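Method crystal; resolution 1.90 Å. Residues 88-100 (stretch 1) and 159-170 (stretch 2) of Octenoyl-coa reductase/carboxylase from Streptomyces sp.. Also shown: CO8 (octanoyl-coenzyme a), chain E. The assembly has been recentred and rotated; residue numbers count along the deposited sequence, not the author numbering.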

# COMPACT_ATOMS: atom_id res chain seq x y z
N PRO A 88 6.99 -15.08 -32.71
CA PRO A 88 7.77 -16.31 -32.56
C PRO A 88 8.72 -16.20 -31.38
O PRO A 88 9.41 -15.19 -31.26
CB PRO A 88 8.57 -16.39 -33.86
CG PRO A 88 7.76 -15.64 -34.83
CD PRO A 88 7.08 -14.54 -34.07
N THR A 89 8.75 -17.22 -30.53
CA THR A 89 9.64 -17.21 -29.36
C THR A 89 11.11 -17.05 -29.73
O THR A 89 11.90 -16.53 -28.94
CB THR A 89 9.48 -18.48 -28.50
OG1 THR A 89 9.57 -19.64 -29.34
CG2 THR A 89 8.17 -18.48 -27.78
N PHE A 90 11.48 -17.46 -30.93
CA PHE A 90 12.88 -17.28 -31.35
C PHE A 90 13.33 -15.83 -31.30
O PHE A 90 14.49 -15.55 -31.01
CB PHE A 90 13.09 -17.94 -32.70
CG PHE A 90 12.95 -19.42 -32.64
CD1 PHE A 90 14.02 -20.21 -32.24
CD2 PHE A 90 11.73 -20.02 -32.90
CE1 PHE A 90 13.89 -21.57 -32.15
CE2 PHE A 90 11.59 -21.40 -32.80
CZ PHE A 90 12.69 -22.17 -32.42
N HIS A 91 12.41 -14.90 -31.54
CA HIS A 91 12.72 -13.48 -31.40
C HIS A 91 13.10 -13.18 -29.95
O HIS A 91 14.02 -12.40 -29.70
CB HIS A 91 11.53 -12.62 -31.84
CG HIS A 91 11.67 -11.17 -31.48
ND1 HIS A 91 12.54 -10.32 -32.15
CD2 HIS A 91 11.07 -10.43 -30.52
CE1 HIS A 91 12.46 -9.11 -31.61
NE2 HIS A 91 11.58 -9.15 -30.63
N PHE A 92 12.40 -13.81 -29.00
CA PHE A 92 12.70 -13.62 -27.58
C PHE A 92 14.02 -14.25 -27.19
O PHE A 92 14.80 -13.66 -26.43
CB PHE A 92 11.58 -14.15 -26.69
CG PHE A 92 10.22 -13.66 -27.09
CD1 PHE A 92 10.02 -12.32 -27.41
CD2 PHE A 92 9.16 -14.54 -27.17
CE1 PHE A 92 8.76 -11.86 -27.81
CE2 PHE A 92 7.88 -14.10 -27.57
CZ PHE A 92 7.69 -12.77 -27.89
N LEU A 93 14.27 -15.43 -27.75
CA LEU A 93 15.50 -16.15 -27.48
C LEU A 93 16.67 -15.32 -27.97
O LEU A 93 17.69 -15.23 -27.29
CB LEU A 93 15.47 -17.52 -28.16
CG LEU A 93 14.39 -18.50 -27.66
CD1 LEU A 93 14.50 -19.83 -28.39
CD2 LEU A 93 14.47 -18.71 -26.15
N LYS A 94 16.49 -14.67 -29.11
CA LYS A 94 17.54 -13.83 -29.67
C LYS A 94 17.74 -12.57 -28.84
O LYS A 94 18.87 -12.14 -28.63
CB LYS A 94 17.24 -13.51 -31.13
CG LYS A 94 17.43 -14.71 -32.04
CD LYS A 94 17.29 -14.36 -33.52
CE LYS A 94 17.97 -15.43 -34.39
NZ LYS A 94 19.46 -15.57 -34.15
N GLN A 95 16.65 -11.98 -28.37
CA GLN A 95 16.72 -10.82 -27.49
C GLN A 95 17.44 -11.22 -26.21
O GLN A 95 18.28 -10.49 -25.71
CB GLN A 95 15.31 -10.33 -27.13
CG GLN A 95 14.59 -9.54 -28.22
CD GLN A 95 13.29 -8.92 -27.71
OE1 GLN A 95 12.35 -9.64 -27.31
NE2 GLN A 95 13.22 -7.58 -27.72
N ASN A 96 17.04 -12.36 -25.66
CA ASN A 96 17.65 -12.93 -24.48
C ASN A 96 19.16 -13.04 -24.72
O ASN A 96 19.97 -12.47 -23.98
CB ASN A 96 17.01 -14.29 -24.22
CG ASN A 96 17.48 -14.95 -22.93
OD1 ASN A 96 18.54 -14.62 -22.38
ND2 ASN A 96 16.69 -15.92 -22.45
N ALA A 97 19.54 -13.72 -25.81
CA ALA A 97 20.94 -13.95 -26.15
C ALA A 97 21.76 -12.69 -26.40
O ALA A 97 22.99 -12.71 -26.30
CB ALA A 97 21.04 -14.87 -27.34
N ARG A 98 21.09 -11.58 -26.71
CA ARG A 98 21.80 -10.32 -27.02
C ARG A 98 22.47 -9.74 -25.77
O ARG A 98 23.31 -8.85 -25.87
CB ARG A 98 20.85 -9.30 -27.64
CG ARG A 98 20.73 -9.40 -29.15
CD ARG A 98 19.62 -8.49 -29.64
NE ARG A 98 18.68 -9.20 -30.51
CZ ARG A 98 17.37 -8.97 -30.54
NH1 ARG A 98 16.84 -8.04 -29.74
NH2 ARG A 98 16.58 -9.66 -31.35
N GLN A 99 22.09 -10.28 -24.61
CA GLN A 99 22.70 -9.88 -23.34
C GLN A 99 24.15 -10.35 -23.24
O GLN A 99 24.90 -9.85 -22.40
CB GLN A 99 21.96 -10.51 -22.18
CG GLN A 99 20.55 -10.08 -21.94
CD GLN A 99 20.04 -10.81 -20.73
OE1 GLN A 99 20.37 -10.44 -19.59
NE2 GLN A 99 19.32 -11.89 -20.95
N GLY A 100 24.51 -11.33 -24.05
CA GLY A 100 25.85 -11.88 -24.03
C GLY A 100 26.07 -12.84 -22.87
O GLY A 100 25.13 -13.20 -22.14
N THR A 159 13.98 -5.65 -16.05
CA THR A 159 13.80 -5.62 -17.51
C THR A 159 14.27 -6.92 -18.14
O THR A 159 13.93 -7.23 -19.27
CB THR A 159 14.52 -4.43 -18.15
OG1 THR A 159 15.92 -4.58 -17.98
CG2 THR A 159 14.11 -3.15 -17.48
N GLU A 160 15.01 -7.73 -17.38
CA GLU A 160 15.49 -9.01 -17.88
C GLU A 160 14.58 -10.15 -17.41
O GLU A 160 14.92 -11.32 -17.55
CB GLU A 160 16.94 -9.27 -17.46
CG GLU A 160 17.96 -8.23 -17.99
CD GLU A 160 18.01 -8.17 -19.50
OE1 GLU A 160 17.51 -9.10 -20.17
OE2 GLU A 160 18.55 -7.16 -20.03
N GLN A 161 13.44 -9.80 -16.85
CA GLN A 161 12.52 -10.83 -16.40
C GLN A 161 12.02 -11.56 -17.62
O GLN A 161 11.57 -10.95 -18.57
CB GLN A 161 11.34 -10.25 -15.62
CG GLN A 161 10.27 -11.27 -15.30
CD GLN A 161 9.28 -11.48 -16.45
OE1 GLN A 161 8.67 -10.52 -16.95
NE2 GLN A 161 9.12 -12.73 -16.86
N ARG A 162 12.14 -12.88 -17.58
CA ARG A 162 11.66 -13.74 -18.64
C ARG A 162 10.84 -14.90 -18.09
O ARG A 162 10.91 -15.20 -16.90
CB ARG A 162 12.83 -14.24 -19.48
CG ARG A 162 13.43 -13.14 -20.33
CD ARG A 162 14.55 -13.67 -21.26
NE ARG A 162 14.99 -12.58 -22.10
CZ ARG A 162 15.79 -11.59 -21.70
NH1 ARG A 162 16.27 -11.58 -20.46
NH2 ARG A 162 16.11 -10.62 -22.54
N ALA A 163 10.04 -15.49 -18.97
CA ALA A 163 9.27 -16.68 -18.67
C ALA A 163 10.05 -17.87 -19.19
O ALA A 163 10.26 -18.03 -20.40
CB ALA A 163 7.90 -16.62 -19.33
N TRP A 164 10.50 -18.68 -18.26
CA TRP A 164 11.15 -19.93 -18.54
C TRP A 164 10.42 -20.73 -19.63
O TRP A 164 9.20 -20.91 -19.56
CB TRP A 164 11.16 -20.74 -17.26
CG TRP A 164 11.94 -21.95 -17.39
CD1 TRP A 164 13.21 -22.05 -17.85
CD2 TRP A 164 11.54 -23.26 -16.98
NE1 TRP A 164 13.62 -23.36 -17.80
CE2 TRP A 164 12.62 -24.12 -17.26
CE3 TRP A 164 10.37 -23.78 -16.44
CZ2 TRP A 164 12.56 -25.49 -17.00
CZ3 TRP A 164 10.31 -25.15 -16.17
CH2 TRP A 164 11.41 -25.98 -16.45
N GLY A 165 11.18 -21.19 -20.63
CA GLY A 165 10.61 -21.99 -21.71
C GLY A 165 9.78 -21.21 -22.71
O GLY A 165 9.21 -21.79 -23.62
N PHE A 166 9.70 -19.89 -22.53
CA PHE A 166 8.99 -19.03 -23.46
C PHE A 166 9.91 -17.94 -24.01
O PHE A 166 10.14 -17.89 -25.20
CB PHE A 166 7.72 -18.44 -22.83
CG PHE A 166 6.92 -17.61 -23.78
CD1 PHE A 166 6.16 -18.22 -24.78
CD2 PHE A 166 6.95 -16.23 -23.70
CE1 PHE A 166 5.42 -17.45 -25.68
CE2 PHE A 166 6.20 -15.45 -24.59
CZ PHE A 166 5.44 -16.07 -25.60
N GLU A 167 10.44 -17.08 -23.14
CA GLU A 167 11.53 -16.19 -23.54
C GLU A 167 12.89 -16.78 -23.19
O GLU A 167 13.92 -16.13 -23.38
CB GLU A 167 11.40 -14.81 -22.88
CG GLU A 167 10.23 -13.98 -23.39
CD GLU A 167 9.08 -13.93 -22.42
OE1 GLU A 167 9.25 -14.39 -21.28
OE2 GLU A 167 7.99 -13.41 -22.80
N THR A 168 12.89 -17.98 -22.64
CA THR A 168 14.14 -18.68 -22.41
C THR A 168 14.06 -20.04 -23.03
O THR A 168 12.98 -20.58 -23.23
CB THR A 168 14.52 -18.87 -20.91
OG1 THR A 168 13.88 -20.02 -20.38
CG2 THR A 168 14.21 -17.63 -20.09
N ASN A 169 15.22 -20.60 -23.30
CA ASN A 169 15.28 -21.94 -23.79
C ASN A 169 15.34 -22.88 -22.60
O ASN A 169 15.32 -22.46 -21.43
CB ASN A 169 16.50 -22.12 -24.68
CG ASN A 169 16.21 -22.97 -25.88
OD1 ASN A 169 15.51 -23.98 -25.78
ND2 ASN A 169 16.75 -22.58 -27.04
N PHE A 170 15.42 -24.17 -22.92
CA PHE A 170 15.69 -25.21 -21.92
C PHE A 170 14.55 -25.29 -20.93
O PHE A 170 14.75 -25.45 -19.72
CB PHE A 170 17.06 -25.00 -21.26
CG PHE A 170 18.11 -24.52 -22.22
CD1 PHE A 170 18.39 -25.26 -23.38
CD2 PHE A 170 18.79 -23.33 -22.00
CE1 PHE A 170 19.35 -24.81 -24.31
CE2 PHE A 170 19.75 -22.87 -22.90
CZ PHE A 170 20.04 -23.62 -24.07
N1A CO8 E . 8.52 -13.05 -36.82
C2A CO8 E . 9.69 -12.63 -36.33
N3A CO8 E . 9.77 -11.54 -35.56
C4A CO8 E . 8.64 -10.85 -35.27
C5A CO8 E . 7.41 -11.26 -35.76
C6A CO8 E . 7.37 -12.39 -36.56
N6A CO8 E . 6.20 -12.83 -37.04
N7A CO8 E . 6.49 -10.40 -35.31
C8A CO8 E . 7.12 -9.48 -34.57
N9A CO8 E . 8.43 -9.76 -34.55
C1B CO8 E . 9.53 -9.02 -33.86
C2B CO8 E . 9.88 -7.73 -34.61
O2B CO8 E . 11.31 -7.52 -34.58
C3B CO8 E . 9.16 -6.69 -33.77
O3B CO8 E . 9.79 -5.42 -33.90
P3B CO8 E . 9.04 -4.36 -34.87
O7A CO8 E . 10.18 -3.83 -35.91
O8A CO8 E . 8.00 -5.15 -35.86
O9A CO8 E . 8.36 -3.29 -34.11
C4B CO8 E . 9.29 -7.23 -32.35
O4B CO8 E . 9.13 -8.64 -32.50
C5B CO8 E . 8.11 -6.82 -31.47
O5B CO8 E . 8.22 -7.47 -30.19
P1A CO8 E . 9.35 -6.95 -29.11
O1A CO8 E . 9.18 -7.91 -27.78
O2A CO8 E . 10.76 -7.04 -29.60
O3A CO8 E . 9.00 -5.37 -28.82
P2A CO8 E . 8.03 -4.72 -27.67
O4A CO8 E . 7.29 -3.47 -28.35
O5A CO8 E . 8.74 -4.34 -26.40
O6A CO8 E . 6.84 -5.81 -27.40
CBP CO8 E . 5.32 -7.20 -26.06
CCP CO8 E . 6.35 -6.05 -26.06
CDP CO8 E . 4.06 -6.66 -26.75
CEP CO8 E . 4.99 -7.51 -24.60
CAP CO8 E . 5.92 -8.45 -26.79
OAP CO8 E . 7.25 -8.82 -26.31
C9P CO8 E . 4.99 -9.69 -26.82
O9P CO8 E . 4.01 -9.69 -27.58
N8P CO8 E . 5.32 -10.73 -26.01
C7P CO8 E . 4.56 -12.01 -26.01
C6P CO8 E . 3.58 -12.19 -24.82
C5P CO8 E . 2.27 -12.83 -25.34
O5P CO8 E . 1.59 -12.22 -26.17
N4P CO8 E . 1.94 -14.08 -25.04
C3P CO8 E . 2.45 -14.96 -23.99
C2P CO8 E . 1.23 -15.05 -23.06
S1P CO8 E . 1.63 -14.48 -21.36
C1' CO8 E . 1.76 -16.03 -20.61
O1' CO8 E . 1.14 -17.03 -21.02
C2' CO8 E . 2.63 -16.05 -19.54
C3' CO8 E . 2.86 -17.18 -18.79
C4' CO8 E . 3.73 -17.10 -17.69
C5' CO8 E . 4.64 -15.88 -17.65
C6' CO8 E . 5.59 -16.13 -16.46
C7' CO8 E . 6.37 -14.87 -16.17
C8' CO8 E . 7.39 -15.20 -15.08
O HOH W 1 13.95 -12.27 -24.47

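A short helix beginning near Thr-89 packs against strand 162-163 and the loops on its two sides, burying 537 Å² summed over both stretches; the backbones come nearest at Phe-92 and Glu-167, whose CA atoms lie 4.9 Å apart. Thr-89 points toward stretch 2 and turns its methyl inward: CG2 lies 3.3 Å from Phe-166 O, a carbonyl buried here without a polar partner, and 3.6 Å from Phe-166 CE1, while OG1 is satisfied elsewhere in the structure. His-91 takes no part in this contact; its NE2 instead donates a very short hydrogen bond, 2.5 Å, to O2A of octanoyl-coenzyme A. The Phe-92 ring meets that of Phe-166 obliquely, planes at 40° and centroids 5.4 Å apart, with Phe-92 CE2 and Phe-166 CE2 at 3.7 Å, and Phe-92 CB rests 3.6 Å from Glu-167 CG. Both rings also touch the ligand. Water 1 bridges the helix backbone to a side chain, donating to Phe-92 O (2.5 Å) and accepting from Arg-162 NE (2.6 Å). Leu-93 starts out sideways, but its end comes nearer and reaches the loop backbone, CD2 lying 3.4 Å from Thr-168 C, an apolar cover for a peptide segment. Asn-96 makes the one direct hydrogen bond between the stretches: with chi1 t, its ND2 donates to Glu-167 O (2.9 Å, 158°), and its CB lies over one face of the Arg-162 guanidinium. That arginine is held within its own stretch by a salt bridge, Arg-162 NH1 to Glu-160 OE1 at 2.8 Å, while Glu-167 OE1 accepts from Ala-163 N (2.7 Å) and braces the loop. Gln-99 lies against this ion pair without bonding to it: Gln-99 NE2 and Arg-162 NH1, both donors, sit 3.1 Å apart, and Gln-99 NE2 donates instead to Asn-96 O (3.2 Å). Gly-100, with positive phi, then leaves the helical conformation.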